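Local coordinates for peptidase M16 C-terminal domain-containing protein (Enterococcus faecalis, PDB 3D3Y), which is of unknown function but belongs to the peptidase M16 family of metallopeptidases and their inactive relatives, and may bind a metal ion, at residues K324-N327 against Q328-L332; K150-Y153 against A154-L158; Q193-L196 against A197-V201; H37-I40 against T41-L45. One frame throughout, in Å; residues are numbered along the deposited sequence.

Contact 1: K324-N327 against Q328-L332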
loop_
_atom_site.group_PDB
_atom_site.type_symbol
_atom_site.label_atom_id
_atom_site.label_comp_id
_atom_site.label_asym_id
_atom_site.label_seq_id
_atom_site.Cartn_x
_atom_site.Cartn_y
_atom_site.Cartn_z
ATOM N N LYS A 324 -12.499 17.744 24.857
ATOM C CA LYS A 324 -12.573 19.143 25.353
ATOM C C LYS A 324 -11.396 20.041 24.913
ATOM O O LYS A 324 -11.523 21.272 24.894
ATOM C CB LYS A 324 -12.772 19.197 26.881
ATOM C CG LYS A 324 -11.514 18.951 27.708
ATOM C CD LYS A 324 -11.698 19.204 29.235
ATOM C CE LYS A 324 -11.718 20.715 29.621
ATOM N NZ LYS A 324 -12.035 20.972 31.111
ATOM N N ASN A 325 -10.282 19.424 24.513
ATOM C CA ASN A 325 -9.053 20.138 24.154
ATOM C C ASN A 325 -8.868 20.339 22.635
ATOM O O ASN A 325 -7.784 20.732 22.184
ATOM C CB ASN A 325 -7.834 19.413 24.762
ATOM C CG ASN A 325 -7.823 19.423 26.298
ATOM O OD1 ASN A 325 -8.099 20.446 26.922
ATOM N ND2 ASN A 325 -7.451 18.300 26.905
ATOM N N ARG A 326 -9.928 20.078 21.853
ATOM C CA ARG A 326 -9.841 20.105 20.391
ATOM C C ARG A 326 -9.193 21.386 19.862
ATOM O O ARG A 326 -8.201 21.336 19.111
ATOM C CB ARG A 326 -11.224 19.918 19.766
ATOM C CG ARG A 326 -11.294 20.191 18.256
ATOM C CD ARG A 326 -12.717 20.610 17.777
ATOM N NE ARG A 326 -12.846 20.486 16.312
ATOM C CZ ARG A 326 -12.552 21.443 15.429
ATOM N NH1 ARG A 326 -12.116 22.634 15.839
ATOM N NH2 ARG A 326 -12.692 21.213 14.122
ATOM N N ASN A 327 -9.738 22.533 20.275
ATOM C CA ASN A 327 -9.272 23.827 19.745
ATOM C C ASN A 327 -7.870 24.139 20.213
ATOM O O ASN A 327 -7.045 24.606 19.432
ATOM C CB ASN A 327 -10.264 24.951 20.071
ATOM C CG ASN A 327 -11.637 24.712 19.435
ATOM O OD1 ASN A 327 -11.734 24.317 18.276
ATOM N ND2 ASN A 327 -12.704 24.918 20.211
ATOM N N GLN A 328 -7.568 23.855 21.474
ATOM C CA GLN A 328 -6.198 24.067 21.953
ATOM C C GLN A 328 -5.169 23.165 21.259
ATOM O O GLN A 328 -4.055 23.610 20.950
ATOM C CB GLN A 328 -6.103 23.894 23.461
ATOM C CG GLN A 328 -4.795 24.385 24.010
ATOM C CD GLN A 328 -4.790 24.447 25.506
ATOM O OE1 GLN A 328 -5.831 24.261 26.160
ATOM N NE2 GLN A 328 -3.603 24.698 26.079
ATOM N N VAL A 329 -5.524 21.905 21.011
ATOM C CA VAL A 329 -4.642 21.030 20.257
ATOM C C VAL A 329 -4.447 21.571 18.820
ATOM O O VAL A 329 -3.337 21.558 18.304
ATOM C CB VAL A 329 -5.149 19.568 20.221
ATOM C CG1 VAL A 329 -4.286 18.705 19.252
ATOM C CG2 VAL A 329 -5.146 18.927 21.641
ATOM N N LEU A 330 -5.498 22.066 18.175
ATOM C CA LEU A 330 -5.305 22.597 16.819
ATOM C C LEU A 330 -4.360 23.791 16.819
ATOM O O LEU A 330 -3.527 23.918 15.928
ATOM C CB LEU A 330 -6.633 22.984 16.195
ATOM C CG LEU A 330 -7.627 21.879 15.881
ATOM C CD1 LEU A 330 -8.918 22.559 15.423
ATOM C CD2 LEU A 330 -7.025 20.977 14.781
ATOM N N ARG A 331 -4.489 24.669 17.825
ATOM C CA ARG A 331 -3.585 25.843 17.947
ATOM C C ARG A 331 -2.123 25.408 18.198
ATOM O O ARG A 331 -1.197 25.956 17.597
ATOM C CB ARG A 331 -4.070 26.824 19.030
ATOM C CG ARG A 331 -5.444 27.476 18.684
ATOM C CD ARG A 331 -5.883 28.574 19.714
ATOM N NE ARG A 331 -6.380 28.041 20.993
ATOM C CZ ARG A 331 -7.664 27.798 21.298
ATOM N NH1 ARG A 331 -8.644 28.015 20.419
ATOM N NH2 ARG A 331 -7.975 27.315 22.497
ATOM N N LEU A 332 -1.931 24.415 19.057
ATOM C CA LEU A 332 -0.578 23.919 19.340
ATOM C C LEU A 332 0.094 23.337 18.087
ATOM O O LEU A 332 1.260 23.595 17.846
ATOM C CB LEU A 332 -0.601 22.865 20.454
ATOM C CG LEU A 332 -0.949 23.340 21.876
ATOM C CD1 LEU A 332 -1.175 22.165 22.860
ATOM C CD2 LEU A 332 0.112 24.299 22.421
HETATM O O HOH W 1 -9.534 23.589 23.596
#
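The opening turn of helix 326-341, part of the M16-type domain, is where R326 reaches L330 and N327 meets R331, each pair four residues apart. N325 is the N-cap residue, but its side-chain amide does not cap the turn; its carbonyl starts the helical ladder instead, taking V329 N at 2.8 Å from N325 O in a nearly straight bond. R326 O and N327 O continue the ladder, accepting L330 N and R331 N. A water fills in for the missing cap: it accepts from Q328 N at 2.9 Å and donates weakly to K324 O. With CG anti to the backbone N (chi1 169°) and an extended chain, R326 runs out until its guanidinium meets L330, whose CD1 comes over one face and closes to 3.2 Å from R326 NH1, a tight fit. The same NH1 bonds at 3.0 Å to N327 OD1, which lies in the guanidinium plane; together with the salt bridge from R326 NH2 to E245, this restricts the rotation of the group. R331 behaves differently. A bend at chi3 (-76°) folds its guanidinium back over the preceding turn, where N327 O stands 3.7 Å above the centre of the group and N327 CB approaches R331 NH1 to 3.5 Å. On the inner side of the helix V329 and L330 rest on L257 of strand 255-262, R326 touches I415 and F417 of strand 411-421, and V329 also meets V294 of helix 289-295.

Contact 2: K150-Y153 against A154-L158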
loop_
_atom_site.group_PDB
_atom_site.type_symbol
_atom_site.label_atom_id
_atom_site.label_comp_id
_atom_site.label_asym_id
_atom_site.label_seq_id
_atom_site.Cartn_x
_atom_site.Cartn_y
_atom_site.Cartn_z
ATOM N N LYS A 150 -10.527 2.479 16.489
ATOM C CA LYS A 150 -10.967 3.870 16.305
ATOM C C LYS A 150 -9.923 4.810 15.706
ATOM O O LYS A 150 -10.281 5.798 15.043
ATOM C CB LYS A 150 -11.549 4.432 17.597
ATOM C CG LYS A 150 -12.806 3.694 18.068
ATOM C CD LYS A 150 -13.817 3.569 16.942
ATOM C CE LYS A 150 -15.028 2.769 17.422
ATOM N NZ LYS A 150 -15.933 2.471 16.288
ATOM N N GLN A 151 -8.652 4.516 15.935
ATOM C CA GLN A 151 -7.577 5.249 15.262
ATOM C C GLN A 151 -7.630 5.020 13.752
ATOM O O GLN A 151 -7.573 5.973 12.996
ATOM C CB GLN A 151 -6.188 4.921 15.854
ATOM C CG GLN A 151 -4.968 5.305 14.952
ATOM C CD GLN A 151 -3.665 5.504 15.733
ATOM O OE1 GLN A 151 -3.554 5.133 16.902
ATOM N NE2 GLN A 151 -2.675 6.109 15.083
ATOM N N THR A 152 -7.758 3.757 13.338
ATOM C CA THR A 152 -7.857 3.389 11.942
ATOM C C THR A 152 -9.122 3.997 11.352
ATOM O O THR A 152 -9.061 4.611 10.295
ATOM C CB THR A 152 -7.825 1.849 11.726
ATOM O OG1 THR A 152 -6.667 1.313 12.368
ATOM C CG2 THR A 152 -7.741 1.501 10.244
ATOM N N TYR A 153 -10.248 3.858 12.046
ATOM C CA TYR A 153 -11.495 4.437 11.573
ATOM C C TYR A 153 -11.351 5.958 11.278
ATOM O O TYR A 153 -11.743 6.438 10.209
ATOM C CB TYR A 153 -12.640 4.192 12.560
ATOM C CG TYR A 153 -13.914 4.861 12.079
ATOM C CD1 TYR A 153 -14.633 4.325 11.007
ATOM C CD2 TYR A 153 -14.351 6.053 12.626
ATOM C CE1 TYR A 153 -15.771 4.947 10.524
ATOM C CE2 TYR A 153 -15.500 6.683 12.161
ATOM C CZ TYR A 153 -16.197 6.123 11.103
ATOM O OH TYR A 153 -17.338 6.733 10.616
ATOM N N ALA A 154 -10.797 6.689 12.242
ATOM C CA ALA A 154 -10.660 8.131 12.145
ATOM C C ALA A 154 -9.697 8.530 11.027
ATOM O O ALA A 154 -9.870 9.592 10.419
ATOM C CB ALA A 154 -10.229 8.719 13.474
ATOM N N SER A 155 -8.719 7.674 10.736
ATOM C CA SER A 155 -7.776 7.916 9.631
ATOM C C SER A 155 -8.467 7.765 8.284
ATOM O O SER A 155 -8.314 8.572 7.387
ATOM C CB SER A 155 -6.603 6.939 9.683
ATOM O OG SER A 155 -5.709 7.250 8.603
ATOM N N LEU A 156 -9.224 6.695 8.144
ATOM C CA LEU A 156 -10.042 6.488 6.961
ATOM C C LEU A 156 -11.085 7.599 6.756
ATOM O O LEU A 156 -11.330 8.031 5.619
ATOM C CB LEU A 156 -10.706 5.113 7.019
ATOM C CG LEU A 156 -9.739 3.932 7.012
ATOM C CD1 LEU A 156 -10.509 2.719 7.494
ATOM C CD2 LEU A 156 -9.145 3.700 5.620
ATOM N N ALA A 157 -11.702 8.043 7.843
ATOM C CA ALA A 157 -12.710 9.090 7.769
ATOM C C ALA A 157 -12.071 10.411 7.352
ATOM O O ALA A 157 -12.668 11.183 6.604
ATOM C CB ALA A 157 -13.449 9.262 9.108
ATOM N N LEU A 158 -10.869 10.678 7.856
ATOM C CA LEU A 158 -10.141 11.866 7.431
ATOM C C LEU A 158 -9.904 11.803 5.924
ATOM O O LEU A 158 -10.131 12.774 5.214
ATOM C CB LEU A 158 -8.793 11.971 8.165
ATOM C CG LEU A 158 -7.864 13.102 7.707
ATOM C CD1 LEU A 158 -8.454 14.439 8.125
ATOM C CD2 LEU A 158 -6.483 12.875 8.327
#
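The phenol ring of Y153 leans obliquely over the following turn of its own helix, near A154 N and A157 CB. This is the beginning of helix 150-162, which packs across the five-stranded sheet of the second half of the chain. Because CG is anti to the backbone N (chi1 177°), the ring swings along the helix: Y153 CD2 comes within 3.6 Å of A154 N, and Y153 CE2 makes a looser apolar contact of 4.5 Å with A157 CB. The hydroxyl reaches beyond the helix to a hydrogen bond with E248, which fixes the far end of the ring, and K150 NZ similarly forms a salt bridge with E250. A154 and L158 face the sheet, touching K256 and N258 of strand 255-262 respectively. The methyl of A154 also fits closely over the turn before it, A154 CB lying 3.3 Å from K150 O. Backbone bonds from A154 N, S155 N, L156 N and A157 N to the carbonyls four residues earlier define the turn. T152 O takes the straightest of them, from L156 N at 3.0 Å (N-H...O 174°), and a second, weak one from S155 N. Along the outer flank T152 and L156 run next to each other in the same direction, with T152 CG2 and L156 CD1 4.1 Å apart.

Contact 3: Q193-L196 against A197-V201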
loop_
_atom_site.group_PDB
_atom_site.type_symbol
_atom_site.label_atom_id
_atom_site.label_comp_id
_atom_site.label_asym_id
_atom_site.label_seq_id
_atom_site.Cartn_x
_atom_site.Cartn_y
_atom_site.Cartn_z
ATOM N N GLN A 193 -13.258 -12.450 -14.737
ATOM C CA GLN A 193 -13.064 -12.486 -16.191
ATOM C C GLN A 193 -12.590 -11.151 -16.735
ATOM O O GLN A 193 -11.762 -11.102 -17.639
ATOM C CB GLN A 193 -14.357 -12.908 -16.889
ATOM C CG GLN A 193 -14.513 -14.411 -16.868
ATOM C CD GLN A 193 -15.918 -14.848 -17.191
ATOM O OE1 GLN A 193 -16.346 -14.814 -18.358
ATOM N NE2 GLN A 193 -16.653 -15.287 -16.153
ATOM N N LYS A 194 -13.139 -10.068 -16.194
ATOM C CA LYS A 194 -12.748 -8.707 -16.606
ATOM C C LYS A 194 -11.307 -8.351 -16.166
ATOM O O LYS A 194 -10.522 -7.871 -16.972
ATOM C CB LYS A 194 -13.764 -7.666 -16.091
ATOM C CG LYS A 194 -13.392 -6.221 -16.447
ATOM C CD LYS A 194 -14.289 -5.151 -15.786
ATOM C CE LYS A 194 -14.285 -3.860 -16.616
ATOM N NZ LYS A 194 -15.038 -3.980 -17.905
HETATM N N MSE A 195 -10.954 -8.632 -14.904
HETATM C CA MSE A 195 -9.573 -8.456 -14.458
HETATM C C MSE A 195 -8.594 -9.241 -15.348
HETATM O O MSE A 195 -7.605 -8.686 -15.824
HETATM C CB MSE A 195 -9.373 -8.849 -13.006
HETATM C CG MSE A 195 -7.938 -8.515 -12.531
HETATM SE SE MSE A 195 -7.630 -8.971 -10.697
HETATM C CE MSE A 195 -7.249 -10.826 -10.990
ATOM N N LEU A 196 -8.904 -10.510 -15.620
ATOM C CA LEU A 196 -7.983 -11.353 -16.367
ATOM C C LEU A 196 -7.786 -10.813 -17.787
ATOM O O LEU A 196 -6.671 -10.813 -18.286
ATOM C CB LEU A 196 -8.415 -12.836 -16.353
ATOM C CG LEU A 196 -7.347 -13.883 -16.770
ATOM C CD1 LEU A 196 -6.067 -13.882 -15.928
ATOM C CD2 LEU A 196 -7.898 -15.323 -16.894
ATOM N N ALA A 197 -8.858 -10.316 -18.398
ATOM C CA ALA A 197 -8.793 -9.788 -19.757
ATOM C C ALA A 197 -8.228 -8.366 -19.901
ATOM O O ALA A 197 -7.694 -8.038 -20.939
ATOM C CB ALA A 197 -10.158 -9.900 -20.413
ATOM N N GLU A 198 -8.334 -7.533 -18.859
ATOM C CA GLU A 198 -8.101 -6.072 -18.986
ATOM C C GLU A 198 -6.890 -5.460 -18.235
ATOM O O GLU A 198 -6.357 -4.432 -18.656
ATOM C CB GLU A 198 -9.386 -5.290 -18.625
ATOM C CG GLU A 198 -10.643 -5.838 -19.309
ATOM C CD GLU A 198 -11.831 -4.873 -19.314
ATOM O OE1 GLU A 198 -11.902 -3.944 -18.474
ATOM O OE2 GLU A 198 -12.707 -5.077 -20.165
ATOM N N ASP A 199 -6.464 -6.063 -17.137
ATOM C CA ASP A 199 -5.450 -5.422 -16.302
ATOM C C ASP A 199 -4.085 -5.509 -16.983
ATOM O O ASP A 199 -3.811 -6.467 -17.726
ATOM C CB ASP A 199 -5.349 -6.099 -14.922
ATOM C CG ASP A 199 -6.409 -5.616 -13.900
ATOM O OD1 ASP A 199 -7.506 -5.085 -14.252
ATOM O OD2 ASP A 199 -6.133 -5.826 -12.682
ATOM N N GLN A 200 -3.225 -4.524 -16.718
ATOM C CA GLN A 200 -1.807 -4.650 -17.058
ATOM C C GLN A 200 -1.206 -5.657 -16.085
ATOM O O GLN A 200 -1.460 -5.601 -14.875
ATOM C CB GLN A 200 -1.082 -3.303 -16.993
ATOM C CG GLN A 200 -1.458 -2.354 -18.161
ATOM C CD GLN A 200 -2.947 -2.009 -18.147
ATOM O OE1 GLN A 200 -3.485 -1.543 -17.132
ATOM N NE2 GLN A 200 -3.621 -2.239 -19.271
ATOM N N VAL A 201 -0.436 -6.601 -16.610
ATOM C CA VAL A 201 0.081 -7.686 -15.781
ATOM C C VAL A 201 1.599 -7.642 -15.864
ATOM O O VAL A 201 2.159 -7.529 -16.958
ATOM C CB VAL A 201 -0.442 -9.070 -16.280
ATOM C CG1 VAL A 201 0.105 -10.211 -15.397
ATOM C CG2 VAL A 201 -1.965 -9.107 -16.252
#
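M195 O is the meeting point of two backbone donors: D199 N bonds to it well at 3.1 Å, and E198 N adds a weaker bond at 3.3 Å. They mark the last turn of helix 185-198, where the chain leaves helical geometry at D199 and runs directly into strand 200-207, a helix-to-strand junction at the six-stranded sheet of the first half of the chain. Of the last amides only E198 N is loosely held, divided between weak bonds to K194 O and M195 O, whereas A197 N still bonds normally to Q193 O. On the exposed flank K194 and E198 form a salt bridge four residues apart. K194 is extended until a bend at chi4 (72°) turns the ammonium across the carboxylate, placing NZ 3.2 Å from E198 OE1 and in a weak bond to OE2; its methylene CE lies just 3.0 Å from OE1. The buried flank is different in character. There the carboxylate of D199 turns back across M195, present as selenomethionine, and forms a salt bridge with R43 of helix 40-52. R226 also holds the turn, bonding to L196 O through NH2 and to D199 O through NH1. Within the junction itself, D199 OD2 presses on the selenomethionine side chain, 3.2 Å from M195 CG and 4.0 Å from M195 SE.

Contact 4: H37-I40 against T41-L45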
loop_
_atom_site.group_PDB
_atom_site.type_symbol
_atom_site.label_atom_id
_atom_site.label_comp_id
_atom_site.label_asym_id
_atom_site.label_seq_id
_atom_site.Cartn_x
_atom_site.Cartn_y
_atom_site.Cartn_z
ATOM N N HIS A 37 -13.863 2.864 -7.443
ATOM C CA HIS A 37 -14.832 2.415 -6.443
ATOM C C HIS A 37 -15.670 1.222 -6.931
ATOM O O HIS A 37 -16.136 0.448 -6.115
ATOM C CB HIS A 37 -15.742 3.570 -5.984
ATOM C CG HIS A 37 -16.786 3.960 -6.984
ATOM N ND1 HIS A 37 -16.557 4.886 -7.980
ATOM C CD2 HIS A 37 -18.071 3.566 -7.126
ATOM C CE1 HIS A 37 -17.654 5.036 -8.703
ATOM N NE2 HIS A 37 -18.588 4.245 -8.206
ATOM N N GLU A 38 -15.880 1.095 -8.239
ATOM C CA GLU A 38 -16.691 -0.022 -8.766
ATOM C C GLU A 38 -16.017 -1.400 -8.623
ATOM O O GLU A 38 -16.703 -2.412 -8.675
ATOM C CB GLU A 38 -17.144 0.233 -10.222
ATOM C CG GLU A 38 -18.019 1.509 -10.355
ATOM C CD GLU A 38 -18.383 1.897 -11.801
ATOM O OE1 GLU A 38 -17.947 1.213 -12.779
ATOM O OE2 GLU A 38 -19.113 2.919 -11.961
ATOM N N THR A 39 -14.682 -1.436 -8.474
ATOM C CA THR A 39 -13.952 -2.712 -8.459
ATOM C C THR A 39 -13.029 -2.939 -7.255
ATOM O O THR A 39 -12.452 -3.997 -7.141
ATOM C CB THR A 39 -13.080 -2.917 -9.706
ATOM O OG1 THR A 39 -12.024 -1.947 -9.715
ATOM C CG2 THR A 39 -13.941 -2.834 -11.024
ATOM N N ILE A 40 -12.886 -1.965 -6.362
ATOM C CA ILE A 40 -11.965 -2.137 -5.209
ATOM C C ILE A 40 -12.359 -3.310 -4.318
ATOM O O ILE A 40 -11.535 -4.159 -3.985
ATOM C CB ILE A 40 -11.843 -0.836 -4.381
ATOM C CG1 ILE A 40 -11.021 0.205 -5.155
ATOM C CG2 ILE A 40 -11.172 -1.075 -3.004
ATOM C CD1 ILE A 40 -11.219 1.678 -4.644
ATOM N N THR A 41 -13.616 -3.330 -3.896
ATOM C CA THR A 41 -14.104 -4.389 -3.032
ATOM C C THR A 41 -14.148 -5.726 -3.781
ATOM O O THR A 41 -13.874 -6.788 -3.198
ATOM C CB THR A 41 -15.543 -4.063 -2.483
ATOM O OG1 THR A 41 -15.502 -2.859 -1.719
ATOM C CG2 THR A 41 -16.046 -5.220 -1.592
ATOM N N LYS A 42 -14.474 -5.673 -5.070
ATOM C CA LYS A 42 -14.452 -6.881 -5.910
ATOM C C LYS A 42 -13.043 -7.474 -5.950
ATOM O O LYS A 42 -12.862 -8.676 -5.739
ATOM C CB LYS A 42 -14.921 -6.550 -7.330
ATOM C CG LYS A 42 -16.450 -6.394 -7.442
ATOM C CD LYS A 42 -16.826 -5.987 -8.839
ATOM C CE LYS A 42 -18.354 -5.840 -8.989
ATOM N NZ LYS A 42 -18.697 -4.513 -8.402
ATOM N N ARG A 43 -12.045 -6.634 -6.213
ATOM C CA ARG A 43 -10.651 -7.099 -6.212
ATOM C C ARG A 43 -10.261 -7.669 -4.857
ATOM O O ARG A 43 -9.613 -8.720 -4.769
ATOM C CB ARG A 43 -9.709 -5.961 -6.620
ATOM C CG ARG A 43 -9.876 -5.613 -8.086
ATOM C CD ARG A 43 -9.212 -4.299 -8.492
ATOM N NE ARG A 43 -7.735 -4.336 -8.589
ATOM C CZ ARG A 43 -7.045 -4.832 -9.616
ATOM N NH1 ARG A 43 -7.672 -5.450 -10.619
ATOM N NH2 ARG A 43 -5.705 -4.760 -9.622
ATOM N N THR A 44 -10.594 -6.964 -3.794
ATOM C CA THR A 44 -10.292 -7.467 -2.434
ATOM C C THR A 44 -10.873 -8.851 -2.156
ATOM O O THR A 44 -10.158 -9.744 -1.651
ATOM C CB THR A 44 -10.744 -6.459 -1.356
ATOM O OG1 THR A 44 -10.140 -5.209 -1.648
ATOM C CG2 THR A 44 -10.372 -6.889 0.081
ATOM N N LEU A 45 -12.158 -9.027 -2.433
ATOM C CA LEU A 45 -12.797 -10.329 -2.193
ATOM C C LEU A 45 -12.241 -11.412 -3.126
ATOM O O LEU A 45 -12.022 -12.564 -2.718
ATOM C CB LEU A 45 -14.329 -10.241 -2.359
ATOM C CG LEU A 45 -15.155 -11.534 -2.160
ATOM C CD1 LEU A 45 -14.841 -12.178 -0.748
ATOM C CD2 LEU A 45 -16.642 -11.182 -2.251
HETATM O O HOH W 2 -15.665 -0.591 -3.513
HETATM O O HOH W 3 -16.208 -3.145 -5.813
#
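Hydrogen bonds between I40 and T44 come first: I40 O receives both T44 N at 3.0 Å and T44 OG1 at 2.9 Å, from opposite faces of its carbonyl plane. The hydroxyl can do this because it lies beside the backbone N of T44 (chi1 -55°), which turns it back down the helix and satisfies a buried polar atom internally. One residue earlier, R43 N bonds to T39 O at 2.8 Å. K42 adds a bond from its side chain: a bend at chi4 (79°) brings NZ back to E38 O, 2.9 Å away, and the same ammonium forms a salt bridge with E183. These bonds tie the loop that leaves strand 24-34 to the N-terminal turn of helix 40-52, whose N-cap residue, T39, does not use its hydroxyl as a cap. Water completes the turn. One molecule joins H37 O, at 2.8 Å, to T41 OG1; another accepts from K42 N and donates weakly to E38 O. In the packing, the aliphatic part of R43 runs beside T39, with R43 CG 3.2 Å from T39 O and R43 CD 3.9 Å from T39 OG1. Beyond it the buried guanidinium is held by charge and hydrogen bonds together: NH1 pairs with D199 and also bonds to the hydroxyl of Y191, while NE bonds to H86 ND1.

In the fold
The four contacts divide between the two large sheets of the fold. Contacts 1 and 2 are surface helix turns on the five-stranded sheet; they meet alternate residues of strands 255-262 and 411-421, which places them on opposite faces, with centres about 19 Å apart. Each sends a charged end to strand 244-251. Contacts 3 and 4 are partly buried and belong with the six-stranded sheet, one at a helix's end and the other at a helix's start. These two touch directly through the buried R43–D199 salt bridge, which contact 3 combines with a local K194–E198 pair on its exposed side. Water bridges are found at the helix starts of contacts 1 and 4, where the N-cap side chain makes no bond to the turn.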